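Local structure of peptide methionine sulfoxide reductase MsrA (Treponema denticola ATCC 35405, 5FA9) at residues B[17-20]-B[21-24]; B[296-299]-B[300-304]. The protein probably repairs oxidised proteins by reducing both (S)- and (R)-methionine sulfoxide to methionine at the expense of thioredoxin, as a fused MsrA-MsrB enzyme. The protein carries 2 engineered substitutions. One frame throughout, in Å; residues are numbered along the deposited sequence.

Contact 1 (B[17-20]-B[21-24]); sequences GYFR and QIPG
Q21 reaches back with its side-chain amide to the carbonyl of G17, and this bond heads a series of three at the C-terminal end of helix 12-19, where the chain turns off. Q21 NE2 lies 3.0 Å from G17 O, with an N-H...O angle of 155° and the donor tilted 30° from the carbonyl plane. The backbone supplies the other two donors: Q21 N bonds Y18 O at 3.1 Å, and I22 N bonds F19 O at 3.2 Å. Both stand well above the planes of their carbonyls, whereas the amide lies closer to its own. Three successive carbonyls are thus satisfied from within the stretch, the last of them across a type I turn from F19 to I22. The Q21 amide can span the distance because its chain is extended beyond CG (chi2 -178°), carrying the nitrogen past Y18 O to the next carbonyl back. The same NE2 also donates to L155 O, so one amide nitrogen joins the helix end to a later loop. The apolar part of the contact is I22 against two rings: its CD1 touches both, 3.6 Å from Y18 CE2 and 3.5 Å from F19 CD1, approaching each obliquely. One face of the F19 ring is also covered by Y18 CD2, towards the rim. F19 packs on L68, H71 and Y72 of helix 65-74. Polar ends find partners outside: Y18 OH hydrogen-bonds H71 ND1, while R20 NE has a long, weak ion pair with D141. P23, next along the chain, lines a dithiothreitol pocket. The carbonyls of G17, Y18 and F19 therefore each have a donor from Q21 or I22, main-chain and side-chain N-H groups sharing the work as the chain leaves for strand 25-33.

Contact 2 (B[296-299]-B[300-304]); sequences YDKM and EKEGY
M299 and Y304 meet where the short, weakly bonded helix 296-299 gives way to a turn, the methionine side chain crossing that of the tyrosine at about a right angle. M299 runs out extended through CG and then bends at its last torsion (chi3 59°), which brings the methyl CE to 3.3 Å from Y304 O and 4.2 Å from Y304 CB. Its side chain is buried against I209, I294, L308 and V311. Y304 CB sits 3.4 Å from M299 O, and the ring itself is turned so that this oxygen lies at its edge, near the ring plane. The phenol then leads away from the helix, and its OH is held by G216 O. The backbone bond from Y304 N to M299 O, 2.7 Å long with an N-H...O angle of 149°, sets where the residue starts. G303, with a phi of 93°, is the C-prime residue of a Schellman motif, completed by a weak bond from G303 N to E300 O. One residue back on the acceptor side, K298 O takes E302 N at 3.1 Å, and a second, weak link from E302 N to M299 O leaves that carbonyl with two donors. The E302 side chain turns back over the same region: CG passes 3.3 Å from K298 O, and the extended chain brings OE2 3.7 Å from K298 CB, against the hydrocarbon start of the lysine. The lysine chain leads off and makes no salt bridge with OE2; the carboxylate of E302 pairs with R292 instead. Main-chain bonds thus end the helix, while M299 and Y304 pack toward strands 208-212 and 291-295 and the chains of K298, E300 and K301 lead away on the exposed side.

Both contacts are local and lie in series: contact 1 closes early in the chain and contact 2 opens far later, so they neither nest nor cross. Contact 1 closes the turn at 19-22 that hands the chain from helix 12-19 to strand 25-33 of the mixed sheet, against helix 65-74. Contact 2 closes the turn at 300-303, after strand 291-295 and before helix 308-311, beside strand 208-212. Their centres are about 29 Å apart and their nearest atoms about 18 Å, on opposite sides of the chain's centre. Each belongs to a different half of the fusion; P23 of contact 1 belongs to a dithiothreitol pocket that also includes residues from later in the sequence.

Contact 1 (B[17-20]-B[21-24])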
loop_
_atom_site.group_PDB
_atom_site.type_symbol
_atom_site.label_atom_id
_atom_site.label_comp_id
_atom_site.label_asym_id
_atom_site.label_seq_id
_atom_site.Cartn_x
_atom_site.Cartn_y
_atom_site.Cartn_z
ATOM N N GLY B 17 7.667 1.401 17.923
ATOM C CA GLY B 17 6.791 1.831 18.998
ATOM C C GLY B 17 6.300 3.254 18.817
ATOM O O GLY B 17 5.192 3.598 19.228
ATOM N N TYR B 18 7.132 4.085 18.198
ATOM C CA TYR B 18 6.775 5.473 17.934
ATOM C C TYR B 18 5.819 5.591 16.751
ATOM O O TYR B 18 4.721 6.133 16.881
ATOM C CB TYR B 18 8.032 6.308 17.678
ATOM C CG TYR B 18 7.758 7.784 17.478
ATOM C CD1 TYR B 18 7.718 8.654 18.558
ATOM C CD2 TYR B 18 7.544 8.305 16.207
ATOM C CE1 TYR B 18 7.466 10.003 18.380
ATOM C CE2 TYR B 18 7.292 9.649 16.020
ATOM C CZ TYR B 18 7.255 10.494 17.109
ATOM O OH TYR B 18 7.006 11.834 16.925
ATOM N N PHE B 19 6.244 5.081 15.598
ATOM C CA PHE B 19 5.505 5.268 14.353
ATOM C C PHE B 19 4.164 4.541 14.322
ATOM O O PHE B 19 3.277 4.904 13.549
ATOM C CB PHE B 19 6.358 4.822 13.162
ATOM C CG PHE B 19 7.354 5.851 12.715
ATOM C CD1 PHE B 19 6.975 6.869 11.855
ATOM C CD2 PHE B 19 8.666 5.805 13.154
ATOM C CE1 PHE B 19 7.886 7.823 11.442
ATOM C CE2 PHE B 19 9.583 6.754 12.744
ATOM C CZ PHE B 19 9.191 7.765 11.888
ATOM N N ARG B 20 4.010 3.522 15.161
ATOM C CA ARG B 20 2.752 2.784 15.223
ATOM C C ARG B 20 1.640 3.637 15.831
ATOM O O ARG B 20 0.459 3.322 15.694
ATOM C CB ARG B 20 2.922 1.490 16.024
ATOM C CG ARG B 20 3.030 1.690 17.526
ATOM C CD ARG B 20 3.375 0.385 18.229
ATOM N NE ARG B 20 2.438 -0.685 17.898
ATOM C CZ ARG B 20 1.255 -0.852 18.481
ATOM N NH1 ARG B 20 0.856 -0.016 19.429
ATOM N NH2 ARG B 20 0.469 -1.855 18.115
ATOM N N GLN B 21 2.027 4.721 16.497
ATOM C CA GLN B 21 1.072 5.603 17.159
ATOM C C GLN B 21 0.634 6.750 16.255
ATOM O O GLN B 21 -0.224 7.550 16.628
ATOM C CB GLN B 21 1.670 6.168 18.447
ATOM C CG GLN B 21 2.024 5.123 19.485
ATOM C CD GLN B 21 2.574 5.737 20.754
ATOM O OE1 GLN B 21 1.827 6.285 21.566
ATOM N NE2 GLN B 21 3.888 5.656 20.930
ATOM N N ILE B 22 1.226 6.827 15.069
ATOM C CA ILE B 22 0.956 7.929 14.154
ATOM C C ILE B 22 -0.173 7.586 13.189
ATOM O O ILE B 22 -0.126 6.558 12.515
ATOM C CB ILE B 22 2.216 8.309 13.352
ATOM C CG1 ILE B 22 3.334 8.743 14.301
ATOM C CG2 ILE B 22 1.907 9.414 12.355
ATOM C CD1 ILE B 22 4.678 8.891 13.632
ATOM N N PRO B 23 -1.202 8.447 13.133
ATOM C CA PRO B 23 -2.346 8.272 12.232
ATOM C C PRO B 23 -1.918 8.125 10.774
ATOM O O PRO B 23 -0.988 8.800 10.333
ATOM C CB PRO B 23 -3.153 9.557 12.436
ATOM C CG PRO B 23 -2.793 10.007 13.808
ATOM C CD PRO B 23 -1.350 9.642 13.983
ATOM N N GLY B 24 -2.595 7.249 10.040
ATOM C CA GLY B 24 -2.259 6.999 8.651
ATOM C C GLY B 24 -1.349 5.799 8.478
ATOM O O GLY B 24 -1.320 5.182 7.414
#

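Contact 2 (B[296-299]-B[300-304])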
loop_
_atom_site.group_PDB
_atom_site.type_symbol
_atom_site.label_atom_id
_atom_site.label_comp_id
_atom_site.label_asym_id
_atom_site.label_seq_id
_atom_site.Cartn_x
_atom_site.Cartn_y
_atom_site.Cartn_z
ATOM N N TYR B 296 4.271 31.435 0.567
ATOM C CA TYR B 296 5.491 30.652 0.751
ATOM C C TYR B 296 6.710 31.539 0.992
ATOM O O TYR B 296 7.567 31.220 1.816
ATOM C CB TYR B 296 5.727 29.754 -0.467
ATOM C CG TYR B 296 6.934 28.851 -0.349
ATOM C CD1 TYR B 296 6.858 27.647 0.339
ATOM C CD2 TYR B 296 8.147 29.195 -0.933
ATOM C CE1 TYR B 296 7.956 26.815 0.448
ATOM C CE2 TYR B 296 9.251 28.370 -0.829
ATOM C CZ TYR B 296 9.150 27.181 -0.137
ATOM O OH TYR B 296 10.243 26.354 -0.030
ATOM N N ASP B 297 6.778 32.650 0.266
ATOM C CA ASP B 297 7.892 33.584 0.377
ATOM C C ASP B 297 7.984 34.226 1.760
ATOM O O ASP B 297 9.070 34.591 2.211
ATOM C CB ASP B 297 7.776 34.678 -0.688
ATOM C CG ASP B 297 7.981 34.148 -2.093
ATOM O OD1 ASP B 297 8.457 33.002 -2.235
ATOM O OD2 ASP B 297 7.664 34.879 -3.055
ATOM N N LYS B 298 6.843 34.358 2.427
ATOM C CA LYS B 298 6.789 35.035 3.719
ATOM C C LYS B 298 6.690 34.061 4.890
ATOM O O LYS B 298 6.671 34.475 6.049
ATOM C CB LYS B 298 5.603 36.001 3.750
ATOM C CG LYS B 298 5.482 36.864 2.503
ATOM C CD LYS B 298 4.713 38.144 2.777
ATOM C CE LYS B 298 4.587 38.986 1.518
ATOM N NZ LYS B 298 4.044 38.198 0.374
ATOM N N MET B 299 6.625 32.769 4.583
ATOM C CA MET B 299 6.485 31.738 5.608
ATOM C C MET B 299 7.651 31.725 6.593
ATOM O O MET B 299 7.446 31.674 7.806
ATOM C CB MET B 299 6.344 30.358 4.960
ATOM C CG MET B 299 4.939 30.041 4.475
ATOM S SD MET B 299 4.797 28.379 3.791
ATOM C CE MET B 299 5.305 27.391 5.195
ATOM N N GLU B 300 8.869 31.770 6.065
ATOM C CA GLU B 300 10.069 31.692 6.893
ATOM C C GLU B 300 10.228 32.904 7.812
ATOM O O GLU B 300 10.623 32.763 8.969
ATOM C CB GLU B 300 11.307 31.539 6.006
ATOM C CG GLU B 300 12.533 31.012 6.734
ATOM C CD GLU B 300 13.494 30.296 5.805
ATOM O OE1 GLU B 300 13.317 30.396 4.572
ATOM O OE2 GLU B 300 14.425 29.632 6.306
ATOM N N LYS B 301 9.922 34.092 7.297
ATOM C CA LYS B 301 10.053 35.317 8.079
ATOM C C LYS B 301 8.989 35.436 9.167
ATOM O O LYS B 301 9.221 36.070 10.196
ATOM C CB LYS B 301 10.010 36.545 7.165
ATOM C CG LYS B 301 11.326 37.321 7.097
ATOM C CD LYS B 301 12.541 36.433 7.339
ATOM C CE LYS B 301 13.830 37.134 6.937
ATOM N NZ LYS B 301 15.031 36.294 7.204
ATOM N N GLU B 302 7.830 34.823 8.946
ATOM C CA GLU B 302 6.757 34.881 9.934
ATOM C C GLU B 302 6.804 33.694 10.895
ATOM O O GLU B 302 5.881 33.488 11.681
ATOM C CB GLU B 302 5.391 34.942 9.246
ATOM C CG GLU B 302 5.155 36.217 8.455
ATOM C CD GLU B 302 3.782 36.261 7.820
ATOM O OE1 GLU B 302 2.842 35.675 8.397
ATOM O OE2 GLU B 302 3.640 36.883 6.747
ATOM N N GLY B 303 7.883 32.920 10.827
ATOM C CA GLY B 303 8.120 31.862 11.792
ATOM C C GLY B 303 7.615 30.485 11.403
ATOM O O GLY B 303 7.589 29.575 12.231
ATOM N N TYR B 304 7.214 30.324 10.146
ATOM C CA TYR B 304 6.676 29.047 9.683
ATOM C C TYR B 304 7.667 28.292 8.800
ATOM O O TYR B 304 7.276 27.631 7.838
ATOM C CB TYR B 304 5.363 29.271 8.931
ATOM C CG TYR B 304 4.246 29.779 9.814
ATOM C CD1 TYR B 304 4.054 31.141 10.007
ATOM C CD2 TYR B 304 3.391 28.897 10.462
ATOM C CE1 TYR B 304 3.038 31.611 10.817
ATOM C CE2 TYR B 304 2.370 29.359 11.273
ATOM C CZ TYR B 304 2.198 30.716 11.447
ATOM O OH TYR B 304 1.185 31.183 12.253
#